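Local coordinates for protein similar to yteR (Bacilus subtilis) (Clostridium acetobutylicum, PDB 4WU0) that probably hydrolyses unsaturated rhamnogalacturonan fragments of pectin, as a glycoside hydrolase of family GH105 related to YteR of Bacillus subtilis, at residues A[47-50]-A[51-55]; A[109-112]-A[113-117]; A[239-243]-A[244-248]. One frame throughout, in Å; residues are numbered along the deposited sequence.

The three contacts are local ones, each made within a continuous stretch of nine or ten residues, and they follow one another along a mainly helical chain whose family points to an (alpha/alpha)6 barrel. Contact 1 joins successive turns near the C-terminal end of helix 44-54; contact 2 is a tight turn in the loop between helix 93-108 and strand 126-128; contact 3 is the turn that follows helix 223-240. Their centres lie 34 to 36 Å apart, and contacts 1 and 3 stand on opposite sides of the chain's centre. Nearest atoms of any two are at least about 18 Å apart, so none touches another. Each centre is 20 or 21 Å from that of the chain.

Contact 1: A[47-50]-A[51-55]; sequences LDFI and IKTMD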
loop_
_atom_site.group_PDB
_atom_site.type_symbol
_atom_site.label_atom_id
_atom_site.label_comp_id
_atom_site.label_asym_id
_atom_site.label_seq_id
_atom_site.Cartn_x
_atom_site.Cartn_y
_atom_site.Cartn_z
ATOM N N LEU A 47 17.555 -9.054 8.660
ATOM C CA LEU A 47 18.089 -7.692 8.614
ATOM C C LEU A 47 19.165 -7.602 7.544
ATOM O O LEU A 47 19.195 -6.663 6.743
ATOM C CB LEU A 47 18.651 -7.273 9.973
ATOM C CG LEU A 47 19.326 -5.902 10.013
ATOM C CD1 LEU A 47 18.333 -4.833 9.585
ATOM C CD2 LEU A 47 19.899 -5.602 11.406
ATOM N N ASP A 48 20.034 -8.601 7.497
ATOM C CA ASP A 48 21.102 -8.598 6.505
ATOM C C ASP A 48 20.564 -8.598 5.077
ATOM O O ASP A 48 21.112 -7.919 4.217
ATOM C CB ASP A 48 22.038 -9.789 6.713
ATOM C CG ASP A 48 22.884 -9.655 7.959
ATOM O OD1 ASP A 48 23.080 -8.514 8.431
ATOM O OD2 ASP A 48 23.361 -10.697 8.456
ATOM N N PHE A 49 19.481 -9.336 4.833
ATOM C CA PHE A 49 18.833 -9.338 3.530
ATOM C C PHE A 49 18.307 -7.963 3.161
ATOM O O PHE A 49 18.438 -7.521 2.029
ATOM C CB PHE A 49 17.682 -10.345 3.483
ATOM C CG PHE A 49 17.007 -10.425 2.145
ATOM C CD1 PHE A 49 17.624 -11.066 1.091
ATOM C CD2 PHE A 49 15.765 -9.851 1.947
ATOM C CE1 PHE A 49 17.015 -11.147 -0.143
ATOM C CE2 PHE A 49 15.134 -9.941 0.707
ATOM C CZ PHE A 49 15.786 -10.584 -0.341
ATOM N N ILE A 50 17.708 -7.293 4.131
ATOM C CA ILE A 50 17.195 -5.943 3.908
ATOM C C ILE A 50 18.331 -4.988 3.578
ATOM O O ILE A 50 18.250 -4.234 2.617
ATOM C CB ILE A 50 16.408 -5.461 5.127
ATOM C CG1 ILE A 50 15.166 -6.326 5.306
ATOM C CG2 ILE A 50 15.975 -4.011 4.946
ATOM C CD1 ILE A 50 14.502 -6.133 6.652
ATOM N N ILE A 51 19.406 -5.061 4.350
ATOM C CA ILE A 51 20.545 -4.192 4.137
ATOM C C ILE A 51 21.125 -4.405 2.743
ATOM O O ILE A 51 21.371 -3.439 2.004
ATOM C CB ILE A 51 21.612 -4.434 5.222
ATOM C CG1 ILE A 51 21.097 -3.936 6.583
ATOM C CG2 ILE A 51 22.931 -3.761 4.865
ATOM C CD1 ILE A 51 21.968 -4.353 7.786
ATOM N N LYS A 52 21.343 -5.670 2.386
ATOM C CA LYS A 52 21.970 -6.009 1.116
ATOM C C LYS A 52 21.114 -5.536 -0.051
ATOM O O LYS A 52 21.641 -5.004 -1.030
ATOM C CB LYS A 52 22.223 -7.520 1.023
ATOM C CG LYS A 52 22.441 -8.045 -0.397
ATOM C CD LYS A 52 22.671 -9.551 -0.418
ATOM C CE LYS A 52 21.419 -10.346 -0.062
ATOM N NZ LYS A 52 20.466 -10.400 -1.198
ATOM N N THR A 53 19.795 -5.702 0.063
ATOM C CA THR A 53 18.880 -5.252 -0.988
ATOM C C THR A 53 18.992 -3.718 -1.160
ATOM O O THR A 53 19.140 -3.204 -2.279
ATOM C CB THR A 53 17.429 -5.660 -0.663
ATOM O OG1 THR A 53 17.346 -7.091 -0.591
ATOM C CG2 THR A 53 16.451 -5.139 -1.733
ATOM N N MET A 54 18.964 -2.994 -0.056
ATOM C CA MET A 54 18.976 -1.534 -0.158
ATOM C C MET A 54 20.335 -0.986 -0.545
ATOM O O MET A 54 20.422 0.145 -1.002
ATOM C CB MET A 54 18.474 -0.883 1.120
ATOM C CG MET A 54 17.005 -1.147 1.400
ATOM S SD MET A 54 15.894 -0.686 0.065
ATOM C CE MET A 54 16.158 1.050 0.055
ATOM N N ASP A 55 21.390 -1.788 -0.401
ATOM C CA ASP A 55 22.716 -1.372 -0.843
ATOM C C ASP A 55 22.784 -1.127 -2.346
ATOM O O ASP A 55 23.666 -0.407 -2.833
ATOM C CB ASP A 55 23.786 -2.380 -0.416
ATOM C CG ASP A 55 24.258 -2.177 1.029
ATOM O OD1 ASP A 55 24.081 -1.079 1.599
ATOM O OD2 ASP A 55 24.836 -3.124 1.598
#
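The Phe49 ring receives Thr53 OG1 over one face, 3.8 Å above the plane and centred on it, while the ammonium end of Lys52 comes in obliquely, with NZ 3.7 Å from Phe49 CE1. Bends at chi3 and chi4 (70° and 77°) fold the lysine back to that ring. Thr53 OG1 also donates to Phe49 O, 2.9 Å away, and Thr53 N donates to that oxygen as well. The two donors reach it from opposite faces of the carbonyl plane, so one acceptor is gripped twice and the buried hydroxyl is satisfied by its own preceding turn. On another side of the helix, Leu47 CG meets Ile51 CD1 at 3.8 Å, an apolar i to i+4 pair between the same two residues that the backbone bond from Ile51 N to Leu47 O joins (2.9 Å, N-H...O angle 165°). Matching backbone bonds join Lys52 to Asp48 and Met54 to Ile50, the regular pattern of an alpha-helix. Helix 44-54, probably part of the (alpha/alpha)6 barrel expected of this family, packs between two others: Phe49 meets Ile34, and Thr53 and Met54 meet Leu31, of helix 25-41, whereas Ile50 rests on Ile82 and Leu86, and Ile51 on Leu86, of helix 80-90.

Contact 2: A[109-112]-A[113-117]; sequences HPRT and KENVF
Thr112 and Asn115 close a type I beta turn with a G1-type beta bulge, a 3:5 hairpin turn: Thr112 O accepts from Asn115 N, Thr112 N donates to Val116 O, and Asn115 takes a left-handed helical backbone conformation. A single beta bridge between Arg111 and Phe117 lies behind it. Lys113, the first residue of 113-117, stands at the exposed corner. Glu114 follows; its N gives a weak bond to Thr112 OG1, and its carboxylate OE1, bound to Asn165, also takes a water that lies 2.7 Å from Thr112 OG1. At Asn115 the chain turns back: its N donates to Thr112 O at 2.9 Å, from above the carbonyl plane. Asn115 O in turn accepts from Arg111 NH1 at 2.9 Å, close to the guanidinium plane, although the N-H...O angle is only 140°. Val116 N donates to Thr112 OG1 at 3.1 Å; with chi1 at 64° the threonine hydroxyl faces into the turn, where this N-H can reach it. Val116 O completes the pairing by accepting from Thr112 N at 2.8 Å, while the valine side chain packs on Ile127 and on Ile161 of helix 152-166. Phe117 meets two flat groups, both obliquely to its ring. One is the His109 ring, planes at 70°; the other is the guanidinium of Arg111, whose extended chain runs beside the phenyl ring. His109 NE2 is bound to Trp118 O, and Arg111 NH2 forms a salt bridge with Asp154. Phe117 CE1 sits 3.3 Å above one face of the guanidinium, toward its rim, and 3.4 Å from Arg111 NH2.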
loop_
_atom_site.group_PDB
_atom_site.type_symbol
_atom_site.label_atom_id
_atom_site.label_comp_id
_atom_site.label_asym_id
_atom_site.label_seq_id
_atom_site.Cartn_x
_atom_site.Cartn_y
_atom_site.Cartn_z
ATOM N N HIS A 109 6.649 19.292 -4.262
ATOM C CA HIS A 109 5.831 18.351 -5.013
ATOM C C HIS A 109 4.489 19.010 -5.316
ATOM O O HIS A 109 3.891 19.611 -4.426
ATOM C CB HIS A 109 5.612 17.072 -4.205
ATOM C CG HIS A 109 4.974 15.966 -4.982
ATOM N ND1 HIS A 109 5.672 14.861 -5.411
ATOM C CD2 HIS A 109 3.699 15.789 -5.405
ATOM C CE1 HIS A 109 4.863 14.057 -6.078
ATOM N NE2 HIS A 109 3.655 14.596 -6.083
ATOM N N PRO A 110 4.046 18.967 -6.584
ATOM C CA PRO A 110 2.849 19.726 -6.946
ATOM C C PRO A 110 1.584 19.219 -6.279
ATOM O O PRO A 110 1.451 18.021 -6.016
ATOM C CB PRO A 110 2.773 19.582 -8.479
ATOM C CG PRO A 110 3.566 18.351 -8.784
ATOM C CD PRO A 110 4.666 18.330 -7.755
ATOM N N ARG A 111 0.664 20.141 -6.028
ATOM C CA ARG A 111 -0.563 19.840 -5.298
ATOM C C ARG A 111 -1.806 20.312 -6.030
ATOM O O ARG A 111 -1.757 21.256 -6.830
ATOM C CB ARG A 111 -0.523 20.497 -3.928
ATOM C CG ARG A 111 0.487 19.877 -2.984
ATOM C CD ARG A 111 0.695 20.765 -1.806
ATOM N NE ARG A 111 1.740 20.339 -0.869
ATOM C CZ ARG A 111 1.525 19.735 0.299
ATOM N NH1 ARG A 111 0.297 19.402 0.685
ATOM N NH2 ARG A 111 2.558 19.462 1.091
ATOM N N THR A 112 -2.923 19.651 -5.738
ATOM C CA THR A 112 -4.217 20.046 -6.281
ATOM C C THR A 112 -4.694 21.317 -5.602
ATOM O O THR A 112 -4.046 21.829 -4.675
ATOM C CB THR A 112 -5.283 18.982 -6.026
ATOM O OG1 THR A 112 -5.483 18.874 -4.612
ATOM C CG2 THR A 112 -4.856 17.638 -6.582
ATOM N N LYS A 113 -5.823 21.837 -6.058
ATOM C CA LYS A 113 -6.366 23.076 -5.507
ATOM C C LYS A 113 -6.666 22.939 -4.007
ATOM O O LYS A 113 -6.664 23.932 -3.266
ATOM C CB LYS A 113 -7.615 23.510 -6.287
ATOM C CG LYS A 113 -8.839 22.667 -6.006
ATOM C CD LYS A 113 -10.108 23.116 -6.773
ATOM C CE LYS A 113 -9.936 23.122 -8.289
ATOM N NZ LYS A 113 -11.253 23.210 -8.998
ATOM N N GLU A 114 -6.915 21.707 -3.569
ATOM C CA GLU A 114 -7.167 21.405 -2.155
ATOM C C GLU A 114 -5.944 20.833 -1.436
ATOM O O GLU A 114 -6.069 20.185 -0.388
ATOM C CB GLU A 114 -8.336 20.439 -2.036
ATOM C CG GLU A 114 -9.609 20.972 -2.642
ATOM C CD GLU A 114 -10.689 19.925 -2.716
ATOM O OE1 GLU A 114 -10.483 18.930 -3.450
ATOM O OE2 GLU A 114 -11.729 20.111 -2.043
ATOM N N ASN A 115 -4.768 21.068 -2.007
ATOM C CA ASN A 115 -3.492 20.764 -1.354
ATOM C C ASN A 115 -3.153 19.296 -1.191
ATOM O O ASN A 115 -2.367 18.922 -0.310
ATOM C CB ASN A 115 -3.368 21.516 -0.015
ATOM C CG ASN A 115 -2.787 22.897 -0.201
ATOM O OD1 ASN A 115 -1.743 23.051 -0.835
ATOM N ND2 ASN A 115 -3.488 23.921 0.300
ATOM N N VAL A 116 -3.681 18.458 -2.080
ATOM C CA VAL A 116 -3.308 17.048 -2.115
ATOM C C VAL A 116 -2.212 16.851 -3.160
ATOM O O VAL A 116 -2.278 17.416 -4.249
ATOM C CB VAL A 116 -4.520 16.161 -2.456
ATOM C CG1 VAL A 116 -4.153 14.709 -2.442
ATOM C CG2 VAL A 116 -5.680 16.461 -1.493
ATOM N N PHE A 117 -1.192 16.075 -2.834
ATOM C CA PHE A 117 -0.143 15.767 -3.809
ATOM C C PHE A 117 -0.740 15.188 -5.112
ATOM O O PHE A 117 -1.526 14.225 -5.083
ATOM C CB PHE A 117 0.810 14.706 -3.253
ATOM C CG PHE A 117 1.567 15.111 -2.004
ATOM C CD1 PHE A 117 2.213 16.336 -1.913
ATOM C CD2 PHE A 117 1.674 14.225 -0.946
ATOM C CE1 PHE A 117 2.928 16.679 -0.762
ATOM C CE2 PHE A 117 2.387 14.546 0.192
ATOM C CZ PHE A 117 3.015 15.776 0.286
HETATM O O HOH W 1 -8.087 18.399 -4.833
#

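Contact 3: A[239-243]-A[244-248]; sequences KVQDN and ASKVW
With chi1 at -179°, Asp242 swings its carboxylate toward the returning chain, and Ser245, at chi1 69°, turns its hydroxyl to meet it. They belong to a tight reversal after helix 223-240: the directions of 240-243 and 244-248 differ by 152°, and Ser245 OG accepts from Val247 N, an ST turn. Asp242 OD2 takes two donors from one residue. Ser245 OG donates to Asp242 OD2 at 2.7 Å on the anti lone pair, whereas Ser245 N meets Asp242 OD2 at 3.0 Å from above the carboxylate plane. The other oxygen, OD1, receives a water that also accepts from Ala244 N, so both carboxylate oxygens take part in bonds at the corner. Two backbone bonds tie the arms, Lys246 N to Asp242 O and, nearly in line with the carbonyl, Asp242 N to Val247 O (2.8 Å). Lys246 curls back across the turn and its NZ donates to Asn243 O at 2.7 Å, lying in the carbonyl plane on a lone pair. Trp248 has its indole NE1 bound to Leu237 O of the preceding helix and its ring packed on Ile270, Val271 and Leu274 of helix 264-279. Gln241 CG lies over one face of the Trp248 ring in a CH-pi contact, 4.1 Å from the centroid of the six-membered ring. Beyond that methylene, the extended glutamine sends Gln241 NE2 to Lys246 O at 2.9 Å, approaching from above the carbonyl plane.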
loop_
_atom_site.group_PDB
_atom_site.type_symbol
_atom_site.label_atom_id
_atom_site.label_comp_id
_atom_site.label_asym_id
_atom_site.label_seq_id
_atom_site.Cartn_x
_atom_site.Cartn_y
_atom_site.Cartn_z
ATOM N N LYS A 239 -19.150 -5.600 2.628
ATOM C CA LYS A 239 -20.323 -5.814 1.781
ATOM C C LYS A 239 -20.008 -6.521 0.464
ATOM O O LYS A 239 -20.879 -7.179 -0.099
ATOM C CB LYS A 239 -21.032 -4.492 1.472
ATOM C CG LYS A 239 -21.772 -3.868 2.667
ATOM C CD LYS A 239 -22.354 -2.503 2.274
ATOM C CE LYS A 239 -23.027 -1.847 3.451
ATOM N NZ LYS A 239 -23.340 -0.416 3.184
ATOM N N VAL A 240 -18.787 -6.373 -0.033
ATOM C CA VAL A 240 -18.407 -6.979 -1.302
ATOM C C VAL A 240 -17.416 -8.127 -1.164
ATOM O O VAL A 240 -16.947 -8.658 -2.169
ATOM C CB VAL A 240 -17.899 -5.930 -2.332
ATOM C CG1 VAL A 240 -19.051 -4.987 -2.721
ATOM C CG2 VAL A 240 -16.665 -5.174 -1.826
ATOM N N GLN A 241 -17.143 -8.548 0.070
ATOM C CA GLN A 241 -16.312 -9.721 0.296
ATOM C C GLN A 241 -16.975 -10.908 -0.376
ATOM O O GLN A 241 -18.181 -11.085 -0.254
ATOM C CB GLN A 241 -16.185 -9.999 1.787
ATOM C CG GLN A 241 -15.284 -11.160 2.165
ATOM C CD GLN A 241 -15.405 -11.534 3.643
ATOM O OE1 GLN A 241 -16.483 -11.481 4.221
ATOM N NE2 GLN A 241 -14.308 -11.930 4.237
ATOM N N ASP A 242 -16.186 -11.740 -1.048
ATOM C CA ASP A 242 -16.735 -12.963 -1.652
ATOM C C ASP A 242 -17.134 -13.948 -0.548
ATOM O O ASP A 242 -16.334 -14.275 0.335
ATOM C CB ASP A 242 -15.717 -13.583 -2.591
ATOM C CG ASP A 242 -16.237 -14.843 -3.271
ATOM O OD1 ASP A 242 -17.302 -14.746 -3.919
ATOM O OD2 ASP A 242 -15.595 -15.923 -3.133
ATOM N N ASN A 243 -18.377 -14.409 -0.579
ATOM C CA ASN A 243 -18.886 -15.253 0.498
ATOM C C ASN A 243 -18.187 -16.608 0.594
ATOM O O ASN A 243 -17.913 -17.093 1.674
ATOM C CB ASN A 243 -20.381 -15.511 0.344
ATOM C CG ASN A 243 -20.941 -16.280 1.515
ATOM O OD1 ASN A 243 -20.734 -15.901 2.669
ATOM N ND2 ASN A 243 -21.606 -17.396 1.234
ATOM N N ALA A 244 -17.918 -17.226 -0.541
ATOM C CA ALA A 244 -17.340 -18.566 -0.538
ATOM C C ALA A 244 -15.872 -18.537 -0.098
ATOM O O ALA A 244 -15.458 -19.297 0.762
ATOM C CB ALA A 244 -17.471 -19.183 -1.912
ATOM N N SER A 245 -15.087 -17.636 -0.672
ATOM C CA SER A 245 -13.646 -17.613 -0.448
ATOM C C SER A 245 -13.211 -16.745 0.735
ATOM O O SER A 245 -12.135 -16.943 1.287
ATOM C CB SER A 245 -12.952 -17.091 -1.690
ATOM O OG SER A 245 -13.234 -15.717 -1.883
ATOM N N LYS A 246 -14.047 -15.771 1.082
ATOM C CA LYS A 246 -13.746 -14.771 2.114
ATOM C C LYS A 246 -12.682 -13.762 1.713
ATOM O O LYS A 246 -12.159 -13.059 2.579
ATOM C CB LYS A 246 -13.386 -15.420 3.463
ATOM C CG LYS A 246 -14.428 -16.411 3.942
ATOM C CD LYS A 246 -15.822 -15.812 3.994
ATOM C CE LYS A 246 -16.829 -16.826 4.561
ATOM N NZ LYS A 246 -18.247 -16.455 4.293
ATOM N N VAL A 247 -12.390 -13.665 0.417
ATOM C CA VAL A 247 -11.449 -12.671 -0.076
ATOM C C VAL A 247 -12.140 -11.760 -1.106
ATOM O O VAL A 247 -13.394 -11.730 -1.177
ATOM C CB VAL A 247 -10.113 -13.304 -0.545
ATOM C CG1 VAL A 247 -9.546 -14.190 0.602
ATOM C CG2 VAL A 247 -10.259 -14.122 -1.815
ATOM N N TRP A 248 -11.344 -10.991 -1.852
ATOM C CA TRP A 248 -11.860 -9.904 -2.662
ATOM C C TRP A 248 -11.455 -9.993 -4.132
ATOM O O TRP A 248 -10.403 -10.529 -4.463
ATOM C CB TRP A 248 -11.427 -8.551 -2.065
ATOM C CG TRP A 248 -12.204 -8.208 -0.827
ATOM C CD1 TRP A 248 -13.331 -7.458 -0.764
ATOM C CD2 TRP A 248 -11.912 -8.610 0.522
ATOM N NE1 TRP A 248 -13.776 -7.385 0.522
ATOM C CE2 TRP A 248 -12.933 -8.082 1.337
ATOM C CE3 TRP A 248 -10.901 -9.377 1.114
ATOM C CZ2 TRP A 248 -12.967 -8.279 2.736
ATOM C CZ3 TRP A 248 -10.944 -9.590 2.491
ATOM C CH2 TRP A 248 -11.980 -9.048 3.281
HETATM O O HOH W 2 -19.087 -16.615 -3.280
#